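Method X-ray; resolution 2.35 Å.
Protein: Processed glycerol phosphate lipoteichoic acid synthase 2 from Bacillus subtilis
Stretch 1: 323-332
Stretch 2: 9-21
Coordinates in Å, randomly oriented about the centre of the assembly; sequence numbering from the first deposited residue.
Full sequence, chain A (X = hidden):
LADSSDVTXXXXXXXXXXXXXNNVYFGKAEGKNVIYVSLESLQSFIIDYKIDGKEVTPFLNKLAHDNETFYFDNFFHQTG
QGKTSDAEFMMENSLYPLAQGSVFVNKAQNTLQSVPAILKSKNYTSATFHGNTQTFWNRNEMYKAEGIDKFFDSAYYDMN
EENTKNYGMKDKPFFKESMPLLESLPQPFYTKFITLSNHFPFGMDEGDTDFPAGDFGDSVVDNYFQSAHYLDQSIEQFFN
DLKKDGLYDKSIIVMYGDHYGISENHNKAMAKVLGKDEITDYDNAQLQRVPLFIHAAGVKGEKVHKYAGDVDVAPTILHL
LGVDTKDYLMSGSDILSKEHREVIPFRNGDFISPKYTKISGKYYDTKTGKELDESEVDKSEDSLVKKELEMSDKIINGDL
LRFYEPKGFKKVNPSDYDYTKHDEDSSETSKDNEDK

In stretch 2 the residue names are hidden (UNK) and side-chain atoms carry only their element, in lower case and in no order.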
ATOM      1  N   VAL A 323       7.877 -11.398  14.022  1.00 22.51           N
ATOM      2  CA  VAL A 323       6.635 -11.608  14.765  1.00 23.51           C
ATOM      3  C   VAL A 323       5.627 -12.534  14.114  1.00 24.63           C
ATOM      4  O   VAL A 323       5.236 -12.365  12.975  1.00 25.18           O
ATOM      5  CB  VAL A 323       6.053 -10.327  15.486  1.00 23.29           C
ATOM      6  CG1 VAL A 323       6.752  -9.062  15.055  1.00 23.23           C
ATOM      7  CG2 VAL A 323       4.529 -10.233  15.404  1.00 23.04           C
ATOM      8  N   ASP A 324       5.253 -13.544  14.883  1.00 26.52           N
ATOM      9  CA  ASP A 324       4.344 -14.601  14.468  1.00 28.26           C
ATOM     10  C   ASP A 324       2.894 -14.117  14.364  1.00 28.28           C
ATOM     11  O   ASP A 324       2.313 -13.657  15.350  1.00 28.46           O
ATOM     12  CB  ASP A 324       4.441 -15.768  15.471  1.00 28.96           C
ATOM     13  CG  ASP A 324       3.528 -16.934  15.112  1.00 31.37           C
ATOM     14  OD1 ASP A 324       3.082 -17.015  13.932  1.00 33.76           O
ATOM     15  OD2 ASP A 324       3.271 -17.768  16.012  1.00 33.37           O
ATOM     16  N   THR A 325       2.318 -14.261  13.169  1.00 28.69           N
ATOM     17  CA  THR A 325       0.989 -13.738  12.860  1.00 28.43           C
ATOM     18  C   THR A 325      -0.129 -14.781  12.887  1.00 28.37           C
ATOM     19  O   THR A 325      -1.278 -14.458  12.576  1.00 28.79           O
ATOM     20  CB  THR A 325       0.959 -13.023  11.495  1.00 28.49           C
ATOM     21  OG1 THR A 325       1.423 -13.908  10.473  1.00 29.25           O
ATOM     22  CG2 THR A 325       1.807 -11.772  11.514  1.00 28.20           C
ATOM     23  N   LYS A 326       0.199 -16.016  13.256  1.00 28.05           N
ATOM     24  CA  LYS A 326      -0.790 -17.099  13.336  1.00 27.95           C
ATOM     25  C   LYS A 326      -1.969 -16.820  14.268  1.00 27.17           C
ATOM     26  O   LYS A 326      -3.059 -17.349  14.055  1.00 26.92           O
ATOM     27  CB  LYS A 326      -0.129 -18.436  13.730  1.00 28.13           C
ATOM     28  CG  LYS A 326      -1.008 -19.668  13.428  1.00 29.68           C
ATOM     29  CD  LYS A 326      -0.229 -20.995  13.402  1.00 31.32           C
ATOM     30  CE  LYS A 326      -0.970 -22.075  12.588  1.00 31.21           C
ATOM     31  NZ  LYS A 326      -0.016 -22.997  11.867  1.00 30.28           N
ATOM     32  N   ASP A 327      -1.753 -16.018  15.304  1.00 26.68           N
ATOM     33  CA  ASP A 327      -2.830 -15.759  16.257  1.00 26.31           C
ATOM     34  C   ASP A 327      -3.710 -14.541  15.916  1.00 25.44           C
ATOM     35  O   ASP A 327      -4.684 -14.268  16.610  1.00 25.47           O
ATOM     36  CB  ASP A 327      -2.300 -15.686  17.692  1.00 26.83           C
ATOM     37  CG  ASP A 327      -3.288 -16.264  18.706  1.00 28.45           C
ATOM     38  OD1 ASP A 327      -4.355 -16.770  18.286  1.00 30.80           O
ATOM     39  OD2 ASP A 327      -3.009 -16.223  19.925  1.00 30.24           O
ATOM     40  N   TYR A 328      -3.392 -13.836  14.834  1.00 24.27           N
ATOM     41  CA  TYR A 328      -4.198 -12.686  14.395  1.00 23.07           C
ATOM     42  C   TYR A 328      -5.162 -13.006  13.278  1.00 22.36           C
ATOM     43  O   TYR A 328      -4.876 -13.825  12.409  1.00 22.04           O
ATOM     44  CB  TYR A 328      -3.299 -11.541  13.949  1.00 22.58           C
ATOM     45  CG  TYR A 328      -2.374 -11.120  15.039  1.00 24.04           C
ATOM     46  CD1 TYR A 328      -2.845 -10.372  16.119  1.00 23.43           C
ATOM     47  CD2 TYR A 328      -1.030 -11.489  15.021  1.00 24.75           C
ATOM     48  CE1 TYR A 328      -2.007  -9.977  17.130  1.00 25.53           C
ATOM     49  CE2 TYR A 328      -0.178 -11.104  16.051  1.00 26.97           C
ATOM     50  CZ  TYR A 328      -0.684 -10.347  17.102  1.00 27.54           C
ATOM     51  OH  TYR A 328       0.138  -9.956  18.133  1.00 32.32           O
ATOM     52  N   LEU A 329      -6.287 -12.306  13.271  1.00 21.82           N
ATOM     53  CA  LEU A 329      -7.275 -12.484  12.232  1.00 21.21           C
ATOM     54  C   LEU A 329      -6.984 -11.501  11.105  1.00 21.49           C
ATOM     55  O   LEU A 329      -7.471 -10.369  11.106  1.00 22.23           O
ATOM     56  CB  LEU A 329      -8.680 -12.318  12.803  1.00 21.17           C
ATOM     57  CG  LEU A 329      -9.093 -13.315  13.897  1.00 20.07           C
ATOM     58  CD1 LEU A 329     -10.574 -13.230  14.096  1.00 19.96           C
ATOM     59  CD2 LEU A 329      -8.703 -14.758  13.557  1.00 18.69           C
HETATM   60  N   MSE A 330      -6.162 -11.959  10.162  1.00 21.04           N
HETATM   61  CA  MSE A 330      -5.667 -11.179   9.056  1.00 20.54           C
HETATM   62  C   MSE A 330      -6.013 -11.916   7.772  1.00 19.94           C
HETATM   63  O   MSE A 330      -5.887 -13.127   7.698  1.00 19.26           O
HETATM   64  CB  MSE A 330      -4.161 -11.000   9.173  1.00 20.78           C
HETATM   65  CG  MSE A 330      -3.753  -9.965  10.209  1.00 23.41           C
HETATM   66 SE   MSE A 330      -1.814  -9.708  10.333  1.00 30.78          SE
HETATM   67  CE  MSE A 330      -1.854  -8.086  11.426  1.00 31.44           C
ATOM     68  N   SER A 331      -6.439 -11.167   6.760  1.00 19.16           N
ATOM     69  CA  SER A 331      -6.866 -11.745   5.499  1.00 19.17           C
ATOM     70  C   SER A 331      -5.709 -12.107   4.584  1.00 18.38           C
ATOM     71  O   SER A 331      -5.835 -13.010   3.752  1.00 18.35           O
ATOM     72  CB  SER A 331      -7.795 -10.767   4.772  1.00 19.05           C
ATOM     73  OG  SER A 331      -9.069 -10.765   5.405  1.00 21.09           O
ATOM     74  N   GLY A 332      -4.589 -11.403   4.734  1.00 17.80           N
ATOM     75  CA  GLY A 332      -3.467 -11.528   3.794  1.00 17.74           C
ATOM     76  C   GLY A 332      -2.487 -12.660   4.052  1.00 17.58           C
ATOM     77  O   GLY A 332      -2.493 -13.306   5.090  1.00 17.05           O
ATOM     78  N   UNK A   9     -16.140 -19.157  13.527  1.00 36.23           N
ATOM     79  CA  UNK A   9     -16.070 -19.574  12.128  1.00 36.39           C
ATOM     80  C   UNK A   9     -14.935 -18.859  11.383  1.00 36.04           C
ATOM     81  O   UNK A   9     -14.205 -19.481  10.591  1.00 35.58           O
ATOM     82  c   UNK A   9     -18.430 -19.296   9.086  1.00 40.74           C
ATOM     83  c   UNK A   9     -17.612 -20.087  10.117  1.00 38.54           C
ATOM     84  o   UNK A   9     -19.405 -18.601   9.474  1.00 41.85           O
ATOM     85  c   UNK A   9     -17.416 -19.330  11.437  1.00 36.75           C
ATOM     86  o   UNK A   9     -18.093 -19.377   7.881  1.00 40.59           O
ATOM     87  N   UNK A  10     -14.787 -17.559  11.649  1.00 35.78           N
ATOM     88  CA  UNK A  10     -13.722 -16.775  11.030  1.00 35.81           C
ATOM     89  C   UNK A  10     -12.339 -17.196  11.539  1.00 35.72           C
ATOM     90  O   UNK A  10     -11.385 -17.284  10.762  1.00 35.62           O
ATOM     91  c   UNK A  10     -12.687 -14.465  10.788  1.00 35.66           C
ATOM     92  c   UNK A  10     -13.946 -15.240  11.165  1.00 36.04           C
ATOM     93  c   UNK A  10     -15.095 -14.788  10.273  1.00 36.10           C
ATOM     94  N   UNK A  11     -12.237 -17.477  12.833  1.00 35.44           N
ATOM     95  CA  UNK A  11     -10.966 -17.899  13.407  1.00 35.31           C
ATOM     96  C   UNK A  11     -10.507 -19.260  12.858  1.00 35.08           C
ATOM     97  O   UNK A  11      -9.320 -19.455  12.583  1.00 34.82           O
ATOM     98  o   UNK A  11      -9.202 -18.823  17.899  1.00 38.42           O
ATOM     99  c   UNK A  11     -11.063 -17.906  14.932  1.00 35.50           C
ATOM    100  o   UNK A  11     -11.357 -18.913  17.491  1.00 39.27           O
ATOM    101  c   UNK A  11     -10.169 -18.763  17.117  1.00 37.93           C
ATOM    102  c   UNK A  11      -9.877 -18.503  15.657  1.00 36.06           C
ATOM    103  N   UNK A  12     -11.451 -20.183  12.686  1.00 34.93           N
ATOM    104  CA  UNK A  12     -11.140 -21.519  12.165  1.00 35.34           C
ATOM    105  C   UNK A  12     -10.654 -21.521  10.721  1.00 35.69           C
ATOM    106  O   UNK A  12      -9.842 -22.355  10.326  1.00 35.63           O
ATOM    107  o   UNK A  12     -11.639 -22.899  14.578  1.00 33.63           O
ATOM    108  c   UNK A  12     -12.335 -22.456  12.333  1.00 34.89           C
ATOM    109  c   UNK A  12     -12.580 -22.815  13.783  1.00 34.97           C
ATOM    110  n   UNK A  12     -13.842 -23.014  14.143  1.00 34.81           N
ATOM    111  N   UNK A  13     -11.163 -20.577   9.942  1.00 36.21           N
ATOM    112  CA  UNK A  13     -10.736 -20.409   8.570  1.00 36.62           C
ATOM    113  C   UNK A  13      -9.372 -19.690   8.490  1.00 36.85           C
ATOM    114  O   UNK A  13      -8.508 -20.114   7.722  1.00 36.32           O
ATOM    115  c   UNK A  13     -11.454 -19.206   6.408  1.00 37.19           C
ATOM    116  c   UNK A  13     -11.853 -19.728   7.762  1.00 36.57           C
ATOM    117  c   UNK A  13     -10.700 -18.192   3.934  1.00 37.14           C
ATOM    118  c   UNK A  13     -10.363 -17.514   5.084  1.00 36.91           C
ATOM    119  c   UNK A  13     -11.791 -19.893   5.229  1.00 37.42           C
ATOM    120  c   UNK A  13     -10.743 -18.009   6.301  1.00 36.68           C
ATOM    121  c   UNK A  13     -11.414 -19.389   3.983  1.00 35.84           C
ATOM    122  o   UNK A  13     -10.295 -17.623   2.745  1.00 38.62           O
ATOM    123  N   UNK A  14      -9.161 -18.640   9.291  1.00 37.60           N
ATOM    124  CA  UNK A  14      -7.862 -17.947   9.298  1.00 38.87           C
ATOM    125  C   UNK A  14      -6.710 -18.900   9.653  1.00 38.19           C
ATOM    126  O   UNK A  14      -5.642 -18.844   9.033  1.00 38.17           O
ATOM    127  c   UNK A  14      -7.836 -16.730  10.228  1.00 40.03           C
ATOM    128  c   UNK A  14      -9.782 -13.081   8.499  1.00 57.38           C
ATOM    129 se   UNK A  14      -9.012 -14.838   8.107  1.00 63.21          SE
ATOM    130  c   UNK A  14      -8.853 -15.584   9.943  1.00 46.72           C
ATOM    131  N   UNK A  15      -6.935 -19.780  10.631  1.00 37.34           N
ATOM    132  CA  UNK A  15      -5.957 -20.811  10.996  1.00 36.56           C
ATOM    133  C   UNK A  15      -5.853 -21.950   9.974  1.00 35.92           C
ATOM    134  O   UNK A  15      -4.795 -22.556   9.824  1.00 35.82           O
ATOM    135  c   UNK A  15      -5.926 -20.283  16.078  1.00 36.52           C
ATOM    136  n   UNK A  15      -5.689 -18.812  15.849  1.00 36.85           N
ATOM    137  c   UNK A  15      -5.702 -21.137  14.831  1.00 36.70           C
ATOM    138  c   UNK A  15      -6.260 -21.394  12.374  1.00 36.73           C
ATOM    139  c   UNK A  15      -6.105 -20.408  13.531  1.00 37.10           C
ATOM    140  N   UNK A  16      -6.944 -22.237   9.272  1.00 35.14           N
ATOM    141  CA  UNK A  16      -6.950 -23.302   8.271  1.00 34.53           C
ATOM    142  C   UNK A  16      -6.291 -22.889   6.961  1.00 34.44           C
ATOM    143  O   UNK A  16      -6.186 -23.694   6.042  1.00 34.50           O
ATOM    144  c   UNK A  16      -8.369 -23.799   8.013  1.00 34.51           C
ATOM    145  N   UNK A  17      -5.846 -21.638   6.872  1.00 34.23           N
ATOM    146  CA  UNK A  17      -5.246 -21.129   5.642  1.00 33.98           C
ATOM    147  C   UNK A  17      -3.911 -20.451   5.855  1.00 33.29           C
ATOM    148  O   UNK A  17      -3.183 -20.181   4.903  1.00 33.94           O
ATOM    149  n   UNK A  17      -6.964 -21.493   3.025  1.00 35.46           N
ATOM    150  o   UNK A  17      -8.418 -21.062   4.679  1.00 36.78           O
ATOM    151  c   UNK A  17      -6.210 -20.186   4.917  1.00 34.21           C
ATOM    152  c   UNK A  17      -7.299 -20.940   4.186  1.00 35.31           C
ATOM    153  N   UNK A  18      -3.584 -20.198   7.110  1.00 32.17           N
ATOM    154  CA  UNK A  18      -2.374 -19.496   7.433  1.00 30.71           C
ATOM    155  C   UNK A  18      -1.227 -20.077   6.635  1.00 30.27           C
ATOM    156  O   UNK A  18      -1.075 -21.295   6.507  1.00 30.19           O
ATOM    157  o   UNK A  18       2.841 -17.554  10.828  1.00 28.21           O
ATOM    158  c   UNK A  18       1.388 -19.364  10.375  1.00 27.66           C
ATOM    159  c   UNK A  18      -2.117 -19.593   8.926  1.00 30.38           C
ATOM    160  c   UNK A  18       0.186 -19.855   9.915  1.00 28.30           C
ATOM    161  c   UNK A  18      -0.565 -17.631   9.381  1.00 27.95           C
ATOM    162  c   UNK A  18       1.629 -18.006  10.344  1.00 28.31           C
ATOM    163  c   UNK A  18      -0.805 -19.014   9.400  1.00 29.44           C
ATOM    164  c   UNK A  18       0.654 -17.117   9.846  1.00 28.92           C
ATOM    165  N   UNK A  19      -0.449 -19.182   6.057  1.00 29.79           N
ATOM    166  CA  UNK A  19       0.713 -19.564   5.289  1.00 29.03           C
ATOM    167  C   UNK A  19       1.959 -19.238   6.131  1.00 28.51           C
ATOM    168  O   UNK A  19       2.273 -18.064   6.359  1.00 28.48           O
ATOM    169  c   UNK A  19       0.690 -18.863   3.910  1.00 28.71           C
ATOM    170  c   UNK A  19      -0.603 -19.176   3.088  1.00 28.53           C
ATOM    171  o   UNK A  19      -1.134 -18.247   2.436  1.00 27.64           O
ATOM    172  o   UNK A  19      -1.086 -20.337   3.072  1.00 25.57           O
ATOM    173  N   UNK A  20       2.640 -20.289   6.606  1.00 27.75           N
ATOM    174  CA  UNK A  20       3.757 -20.166   7.571  1.00 27.01           C
ATOM    175  C   UNK A  20       4.984 -19.431   6.979  1.00 26.46           C
ATOM    176  O   UNK A  20       5.147 -19.402   5.761  1.00 26.40           O
ATOM    177  c   UNK A  20       4.899 -22.383   7.128  1.00 26.93           C
ATOM    178  c   UNK A  20       4.190 -21.549   8.166  1.00 26.79           C
ATOM    179  c   UNK A  20       3.001 -22.302   8.722  1.00 26.67           C
ATOM    180  N   UNK A  21       5.836 -18.830   7.843  1.00 25.79           N
ATOM    181  CA  UNK A  21       6.986 -18.020   7.402  1.00 24.90           C
ATOM    182  C   UNK A  21       8.176 -18.796   6.819  1.00 24.29           C
ATOM    183  O   UNK A  21       8.490 -19.890   7.273  1.00 23.92           O
ATOM    184  c   UNK A  21       5.652 -18.757   9.310  1.00 25.69           C
ATOM    185  c   UNK A  21       6.274 -17.457   9.659  1.00 25.32           C
ATOM    186  c   UNK A  21       7.428 -17.306   8.685  1.00 25.05           C
TER

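Position 9 carries three carbons, the third bearing two oxygens, and reaches nothing on stretch 1: Glu-9, an exposed helical residue. Position 10 has three carbons, one carrying the other two. One branch tip lies 4.1 Å from Leu-329 CD1, and this short, branched apolar residue is Val-10. Position 11 repeats the pattern of three carbons and two oxygens; its CA lies 3.9 Å and its CB 4.2 Å from Leu-329 CD2, and its CA-to-CB bond runs sideways: Glu-11. Position 12 shows two carbons, the second with one oxygen and one nitrogen, and points away: Asn-12. At 13 one carbon leads to a six-carbon ring with an oxygen, too far from stretch 1 to touch it: Tyr-13.

Position 14 is an unbranched chain of two carbons, a selenium and a last carbon. Its CA-to-CB bond points toward stretch 1; its second carbon packs 3.7 Å from Leu-329 CD2, and its selenium lies 3.6 Å from Met-330 O. The chain can only be selenomethionine, Met-14. Position 15 has four carbons in a row ending in nitrogen. Its CA-to-CB bond runs sideways, but the end comes nearer, and the terminal nitrogen lies 3.4 Å from Asp-327 OD1: Lys-15. The pair is a salt bridge, with a weak hydrogen bond from NZ.

A single carbon at 16, facing away, is Ala-16. Position 17, with two carbons and then an oxygen and a nitrogen, is Asn-17, out of reach. Position 18 has one carbon and a six-carbon ring bearing an oxygen. Lys-326 CB sits 3.9 Å from the ring centroid, 16° off the normal, a CH-pi contact over the face, while Thr-325 OG1 approaches the edge. This is Tyr-18, whose CE1 is 3.4 Å from Thr-325 OG1. Position 19, two carbons with two oxygens on the second, is Asp-19, and makes no contact. At 20, one carbon carries two more, three in all; a tip is 4.4 Å from Lys-326 NZ, marking Val-20 at the margin. Position 21 closes three carbons onto its own nitrogen: Pro-21, beyond contact.

The contact works in two parts. On the helix, positions 10, 11 and 14 line a surface for Leu-329, with Lys-15 adding charge beside it. Past the helix, Tyr-18 lies against the type I turn from Thr-325 to Tyr-328. Just before the turn, Asp-324 OD1 accepts a hydrogen bond from Lys-326 N at 3.1 Å, and Lys-326 lays its aliphatic chain on the ring. The rule is spacing: helical neighbours for one leucine, then one aromatic ring for a turn.

Stretch 2 9-21: EVENYMKANYDVP
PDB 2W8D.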